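Local coordinates for protein PrgX (Enterococcus faecalis, PDB 2AWI) that acts as the receptor for the peptide sex pheromone cCF10 in the control of plasmid conjugation, and is a repressor that probably binds DNA, at residues S157-L160 with N161-Y165; F149-D152 with C153-S157. The protein carries 1 engineered substitution. All coordinates share one frame; numbering follows the deposited sequence.

Interaction 1 (S157-L160 with N161-Y165); sequences SNLL and NVLPY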
ATOM      1  N   SER A 157     -22.834  -7.441  29.221  1.00 31.64           N
ATOM      2  CA  SER A 157     -21.804  -6.539  28.729  1.00 31.89           C
ATOM      3  C   SER A 157     -21.214  -5.740  29.887  1.00 31.09           C
ATOM      4  O   SER A 157     -20.002  -5.538  29.965  1.00 32.43           O
ATOM      5  CB  SER A 157     -22.410  -5.588  27.697  1.00 27.99           C
ATOM      6  OG  SER A 157     -21.437  -4.673  27.222  1.00 29.95           O
ATOM      7  N   ASN A 158     -22.085  -5.283  30.781  1.00 34.16           N
ATOM      8  CA  ASN A 158     -21.668  -4.512  31.946  1.00 36.76           C
ATOM      9  C   ASN A 158     -20.783  -5.373  32.858  1.00 39.20           C
ATOM     10  O   ASN A 158     -19.847  -4.867  33.479  1.00 38.98           O
ATOM     11  CB  ASN A 158     -22.898  -4.033  32.727  1.00 36.68           C
ATOM     12  CG  ASN A 158     -23.744  -3.030  31.949  1.00 38.22           C
ATOM     13  OD1 ASN A 158     -24.921  -2.827  32.256  1.00 43.95           O
ATOM     14  ND2 ASN A 158     -23.146  -2.388  30.956  1.00 33.15           N
ATOM     15  N   LEU A 159     -21.082  -6.669  32.930  1.00 38.67           N
ATOM     16  CA  LEU A 159     -20.316  -7.596  33.760  1.00 41.17           C
ATOM     17  C   LEU A 159     -18.913  -7.834  33.215  1.00 42.07           C
ATOM     18  O   LEU A 159     -17.954  -7.934  33.984  1.00 42.27           O
ATOM     19  CB  LEU A 159     -21.046  -8.939  33.880  1.00 44.63           C
ATOM     20  CG  LEU A 159     -22.370  -8.935  34.647  1.00 42.44           C
ATOM     21  CD1 LEU A 159     -23.062 -10.273  34.470  1.00 40.24           C
ATOM     22  CD2 LEU A 159     -22.109  -8.643  36.124  1.00 38.44           C
ATOM     23  N   LEU A 160     -18.791  -7.937  31.893  1.00 43.02           N
ATOM     24  CA  LEU A 160     -17.487  -8.154  31.276  1.00 42.18           C
ATOM     25  C   LEU A 160     -16.580  -6.971  31.580  1.00 43.64           C
ATOM     26  O   LEU A 160     -15.371  -7.035  31.372  1.00 45.13           O
ATOM     27  CB  LEU A 160     -17.621  -8.303  29.757  1.00 29.93           C
ATOM     28  CG  LEU A 160     -18.121  -9.635  29.186  1.00 29.85           C
ATOM     29  CD1 LEU A 160     -18.308  -9.528  27.676  1.00 22.89           C
ATOM     30  CD2 LEU A 160     -17.118 -10.732  29.504  1.00 20.78           C
ATOM     31  N   ASN A 161     -17.178  -5.900  32.090  1.00 41.62           N
ATOM     32  CA  ASN A 161     -16.453  -4.677  32.398  1.00 43.06           C
ATOM     33  C   ASN A 161     -15.951  -4.579  33.839  1.00 43.07           C
ATOM     34  O   ASN A 161     -15.025  -3.822  34.127  1.00 44.89           O
ATOM     35  CB  ASN A 161     -17.350  -3.478  32.091  1.00 57.59           C
ATOM     36  CG  ASN A 161     -16.566  -2.205  31.873  1.00 65.49           C
ATOM     37  OD1 ASN A 161     -15.863  -2.062  30.872  1.00 75.01           O
ATOM     38  ND2 ASN A 161     -16.673  -1.272  32.814  1.00 66.48           N
ATOM     39  N   VAL A 162     -16.555  -5.335  34.749  1.00 46.50           N
ATOM     40  CA  VAL A 162     -16.147  -5.277  36.147  1.00 44.89           C
ATOM     41  C   VAL A 162     -15.961  -6.655  36.779  1.00 45.34           C
ATOM     42  O   VAL A 162     -16.002  -6.797  38.003  1.00 47.44           O
ATOM     43  CB  VAL A 162     -17.186  -4.491  36.985  1.00 42.91           C
ATOM     44  CG1 VAL A 162     -17.335  -3.081  36.447  1.00 42.32           C
ATOM     45  CG2 VAL A 162     -18.526  -5.212  36.956  1.00 43.34           C
ATOM     46  N   LEU A 163     -15.742  -7.667  35.953  1.00 43.55           N
ATOM     47  CA  LEU A 163     -15.585  -9.020  36.467  1.00 44.60           C
ATOM     48  C   LEU A 163     -14.636  -9.834  35.592  1.00 44.75           C
ATOM     49  O   LEU A 163     -14.581  -9.643  34.379  1.00 45.78           O
ATOM     50  CB  LEU A 163     -16.957  -9.703  36.507  1.00 36.54           C
ATOM     51  CG  LEU A 163     -17.445 -10.394  37.782  1.00 39.27           C
ATOM     52  CD1 LEU A 163     -17.291  -9.460  38.975  1.00 39.51           C
ATOM     53  CD2 LEU A 163     -18.903 -10.801  37.599  1.00 36.04           C
ATOM     54  N   PRO A 164     -13.861 -10.743  36.204  1.00 48.09           N
ATOM     55  CA  PRO A 164     -12.941 -11.553  35.397  1.00 48.09           C
ATOM     56  C   PRO A 164     -13.776 -12.287  34.357  1.00 48.15           C
ATOM     57  O   PRO A 164     -14.890 -12.718  34.645  1.00 47.90           O
ATOM     58  CB  PRO A 164     -12.327 -12.499  36.425  1.00 35.64           C
ATOM     59  CG  PRO A 164     -12.316 -11.658  37.678  1.00 38.99           C
ATOM     60  CD  PRO A 164     -13.681 -11.008  37.643  1.00 36.63           C
ATOM     61  N   TYR A 165     -13.247 -12.424  33.149  1.00 46.97           N
ATOM     62  CA  TYR A 165     -13.977 -13.090  32.076  1.00 48.83           C
ATOM     63  C   TYR A 165     -14.679 -14.393  32.467  1.00 49.59           C
ATOM     64  O   TYR A 165     -15.850 -14.595  32.143  1.00 49.61           O
ATOM     65  CB  TYR A 165     -13.040 -13.362  30.899  1.00 50.48           C
ATOM     66  CG  TYR A 165     -13.727 -14.054  29.746  1.00 52.89           C
ATOM     67  CD1 TYR A 165     -14.648 -13.371  28.945  1.00 46.15           C
ATOM     68  CD2 TYR A 165     -13.488 -15.401  29.476  1.00 49.61           C
ATOM     69  CE1 TYR A 165     -15.314 -14.016  27.907  1.00 46.63           C
ATOM     70  CE2 TYR A 165     -14.147 -16.055  28.442  1.00 52.90           C
ATOM     71  CZ  TYR A 165     -15.060 -15.358  27.662  1.00 53.66           C
ATOM     72  OH  TYR A 165     -15.725 -16.003  26.649  1.00 56.16           O
TER
HETATM   73  O   HOH W   1     -14.120  -9.655  31.822  1.00 58.12           O

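Interaction 2 (F149-D152 with C153-S157); sequences FGID and CEIVS. Engineered in segment 153-157: Cys153 (natural residue Tyr).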
ATOM      1  N   PHE A 149     -33.658 -11.318  27.429  1.00 34.95           N
ATOM      2  CA  PHE A 149     -34.068 -10.109  26.732  1.00 36.13           C
ATOM      3  C   PHE A 149     -32.897  -9.153  26.520  1.00 34.22           C
ATOM      4  O   PHE A 149     -31.795  -9.390  27.012  1.00 35.45           O
ATOM      5  CB  PHE A 149     -35.189  -9.414  27.518  1.00 33.84           C
ATOM      6  CG  PHE A 149     -36.251 -10.362  28.023  1.00 37.39           C
ATOM      7  CD1 PHE A 149     -36.099 -11.008  29.249  1.00 37.12           C
ATOM      8  CD2 PHE A 149     -37.380 -10.644  27.251  1.00 37.60           C
ATOM      9  CE1 PHE A 149     -37.053 -11.923  29.701  1.00 29.88           C
ATOM     10  CE2 PHE A 149     -38.348 -11.562  27.690  1.00 34.40           C
ATOM     11  CZ  PHE A 149     -38.183 -12.203  28.916  1.00 30.28           C
ATOM     12  N   GLY A 150     -33.148  -8.076  25.781  1.00 31.16           N
ATOM     13  CA  GLY A 150     -32.117  -7.094  25.513  1.00 25.48           C
ATOM     14  C   GLY A 150     -31.357  -6.684  26.760  1.00 28.88           C
ATOM     15  O   GLY A 150     -30.125  -6.712  26.788  1.00 29.68           O
ATOM     16  N   ILE A 151     -32.084  -6.321  27.807  1.00 17.04           N
ATOM     17  CA  ILE A 151     -31.445  -5.885  29.042  1.00 18.72           C
ATOM     18  C   ILE A 151     -30.520  -6.959  29.641  1.00 21.89           C
ATOM     19  O   ILE A 151     -29.571  -6.637  30.371  1.00 22.73           O
ATOM     20  CB  ILE A 151     -32.507  -5.451  30.075  1.00 29.53           C
ATOM     21  CG1 ILE A 151     -31.832  -4.901  31.330  1.00 30.77           C
ATOM     22  CG2 ILE A 151     -33.402  -6.627  30.411  1.00 21.69           C
ATOM     23  CD1 ILE A 151     -30.933  -3.708  31.079  1.00 32.18           C
ATOM     24  N   ASP A 152     -30.790  -8.228  29.339  1.00 28.33           N
ATOM     25  CA  ASP A 152     -29.939  -9.309  29.832  1.00 31.13           C
ATOM     26  C   ASP A 152     -28.586  -9.226  29.127  1.00 32.66           C
ATOM     27  O   ASP A 152     -27.535  -9.402  29.746  1.00 35.76           O
ATOM     28  CB  ASP A 152     -30.578 -10.678  29.575  1.00 31.09           C
ATOM     29  CG  ASP A 152     -31.776 -10.933  30.464  1.00 31.20           C
ATOM     30  OD1 ASP A 152     -31.626 -10.825  31.699  1.00 32.69           O
ATOM     31  OD2 ASP A 152     -32.864 -11.241  29.929  1.00 24.65           O
ATOM     32  N   CYS A 153     -28.610  -8.956  27.828  1.00 32.72           N
ATOM     33  CA  CYS A 153     -27.368  -8.826  27.081  1.00 31.52           C
ATOM     34  C   CYS A 153     -26.649  -7.531  27.459  1.00 30.41           C
ATOM     35  O   CYS A 153     -25.437  -7.423  27.314  1.00 30.33           O
ATOM     36  CB  CYS A 153     -27.641  -8.891  25.579  1.00 34.86           C
ATOM     37  SG  CYS A 153     -28.006 -10.583  25.019  1.00 35.95           S
ATOM     38  N   GLU A 154     -27.391  -6.551  27.964  1.00 36.82           N
ATOM     39  CA  GLU A 154     -26.773  -5.299  28.383  1.00 37.59           C
ATOM     40  C   GLU A 154     -26.042  -5.609  29.688  1.00 36.74           C
ATOM     41  O   GLU A 154     -24.889  -5.223  29.879  1.00 39.56           O
ATOM     42  CB  GLU A 154     -27.835  -4.216  28.612  1.00 34.82           C
ATOM     43  CG  GLU A 154     -27.263  -2.828  28.863  1.00 40.81           C
ATOM     44  CD  GLU A 154     -28.339  -1.787  29.138  1.00 43.94           C
ATOM     45  OE1 GLU A 154     -29.288  -1.667  28.323  1.00 43.39           O
ATOM     46  OE2 GLU A 154     -28.238  -1.085  30.171  1.00 53.82           O
ATOM     47  N   ILE A 155     -26.728  -6.318  30.581  1.00 30.82           N
ATOM     48  CA  ILE A 155     -26.151  -6.713  31.865  1.00 29.04           C
ATOM     49  C   ILE A 155     -24.862  -7.509  31.644  1.00 29.70           C
ATOM     50  O   ILE A 155     -23.834  -7.233  32.257  1.00 28.52           O
ATOM     51  CB  ILE A 155     -27.161  -7.570  32.676  1.00 31.48           C
ATOM     52  CG1 ILE A 155     -28.203  -6.651  33.323  1.00 27.33           C
ATOM     53  CG2 ILE A 155     -26.430  -8.415  33.708  1.00 32.39           C
ATOM     54  CD1 ILE A 155     -29.327  -7.375  34.040  1.00 27.57           C
ATOM     55  N   VAL A 156     -24.918  -8.493  30.755  1.00 32.13           N
ATOM     56  CA  VAL A 156     -23.740  -9.304  30.470  1.00 33.24           C
ATOM     57  C   VAL A 156     -22.556  -8.450  30.037  1.00 32.88           C
ATOM     58  O   VAL A 156     -21.416  -8.708  30.421  1.00 31.82           O
ATOM     59  CB  VAL A 156     -24.039 -10.342  29.380  1.00 30.76           C
ATOM     60  CG1 VAL A 156     -22.818 -10.551  28.505  1.00 34.80           C
ATOM     61  CG2 VAL A 156     -24.432 -11.656  30.037  1.00 30.65           C
ATOM     62  N   SER A 157     -22.834  -7.441  29.221  1.00 31.64           N
ATOM     63  CA  SER A 157     -21.804  -6.539  28.729  1.00 31.89           C
ATOM     64  C   SER A 157     -21.214  -5.740  29.887  1.00 31.09           C
ATOM     65  O   SER A 157     -20.002  -5.538  29.965  1.00 32.43           O
ATOM     66  CB  SER A 157     -22.410  -5.588  27.697  1.00 27.99           C
ATOM     67  OG  SER A 157     -21.437  -4.673  27.222  1.00 29.95           O
TER

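Interaction 1 (S157-L160 with N161-Y165)
Leu159 O receives the amide of Val162 as the chain leaves helix 150-159: Val162 N lies 3.0 Å from Leu159 O, with an N-H...O angle of 149°. The donor stands well above the carbonyl plane, 64° out of it, so the bond misses the oxygen's lone pairs; it is an i to i+3 link at the C-terminal end of the helix. Beyond Val162 the backbone runs extended through Leu163 and Pro164 to Tyr165. Water 1 bridges this bend, donating to Leu160 O at 2.9 Å and to Leu163 O at 2.6 Å, and so satisfies two carbonyls that the turn brings near each other. Two apolar pairs follow. Leu159 and Leu163 run side by side in the same direction, their methyls CD2 and CD2 4.1 Å apart, while CB of Leu163 sits 3.2 Å from Leu159 O. Leu160 likewise lies alongside Tyr165, and its CD2 comes obliquely to the ring, 3.7 Å from Tyr165 CD1. The ring gets there because Tyr165 CG is anti to its backbone N (chi1 180°). Its hydroxyl hydrogen-bonds Glu209 and Tyr213, and Asn158 OD1 is taken by Ser111. The bend is thus wedged among helices: Leu159 and Val162 touch helix 107-122, Leu163 packs on Phe130 and Ile134 of helix 128-142, and Leu160 touches Val168 and Ile172 of helix 165-172 and Ala197 of helix 184-203.

Interaction 2 (F149-D152 with C153-S157)
The carboxylate of Glu154 has a methyl of Ile151 over one face: Ile151 CD1 lies 3.8 Å from Glu154 CD and nearly as close to both oxygens. With CG1 of Ile151 anti to the backbone N (chi1 -176°) and chi2 at 59°, CD1 comes over the carboxylate, and the two side chains run at a slant to each other. Glu154 OE2 meets Lys79 in a salt bridge and Ser111 in a hydrogen bond, which probably keeps the acid ionised. The second flat group, the carboxylate of Asp152, turns back to the start of the helix, where OD2 accepts Phe149 N through its anti lone pair at 2.6 Å, almost straight at 172°. Arg145 also bridges to OD2, and Tyr142 holds OD1. The alpha-helical backbone bonds begin here: Ile155 N lies 2.9 Å from Ile151 O, and Glu154 N to Gly150 O and Val156 N to Asp152 O follow the same pattern. One turn on from Ile151, Ile155 brings CD1 to 4.4 Å from Ile151 CG1. Cys153, an engineered replacement of tyrosine, touches Met175, Tyr176 and Val193, whereas Gly150 N bonds to Glu60 of the second subunit. Phe149 at the N-cap and Asp152 three residues on make the half of a capping box in which a side chain binds the N-cap amide, at the start of a largely buried helix of the TPR-like domain.

From the N terminus the chain first enters interaction 2, where residues 149-157 start helix 150-159, and then runs through Ser157, shared by both, into interaction 1, where residues 157-165 leave it. The two contacts therefore follow end to end, neither enclosing nor crossing the other, their centres about 12 Å apart. Both are local, between residues three to five apart, so neither closes a long loop. Interaction 2 lies at the entry, beside the second subunit; interaction 1 turns the chain towards helix 165-172, with no other chain touching it. Together they seat this one helix against helix 107-122 and helix 184-203, with Ser111 bonded from both contacts.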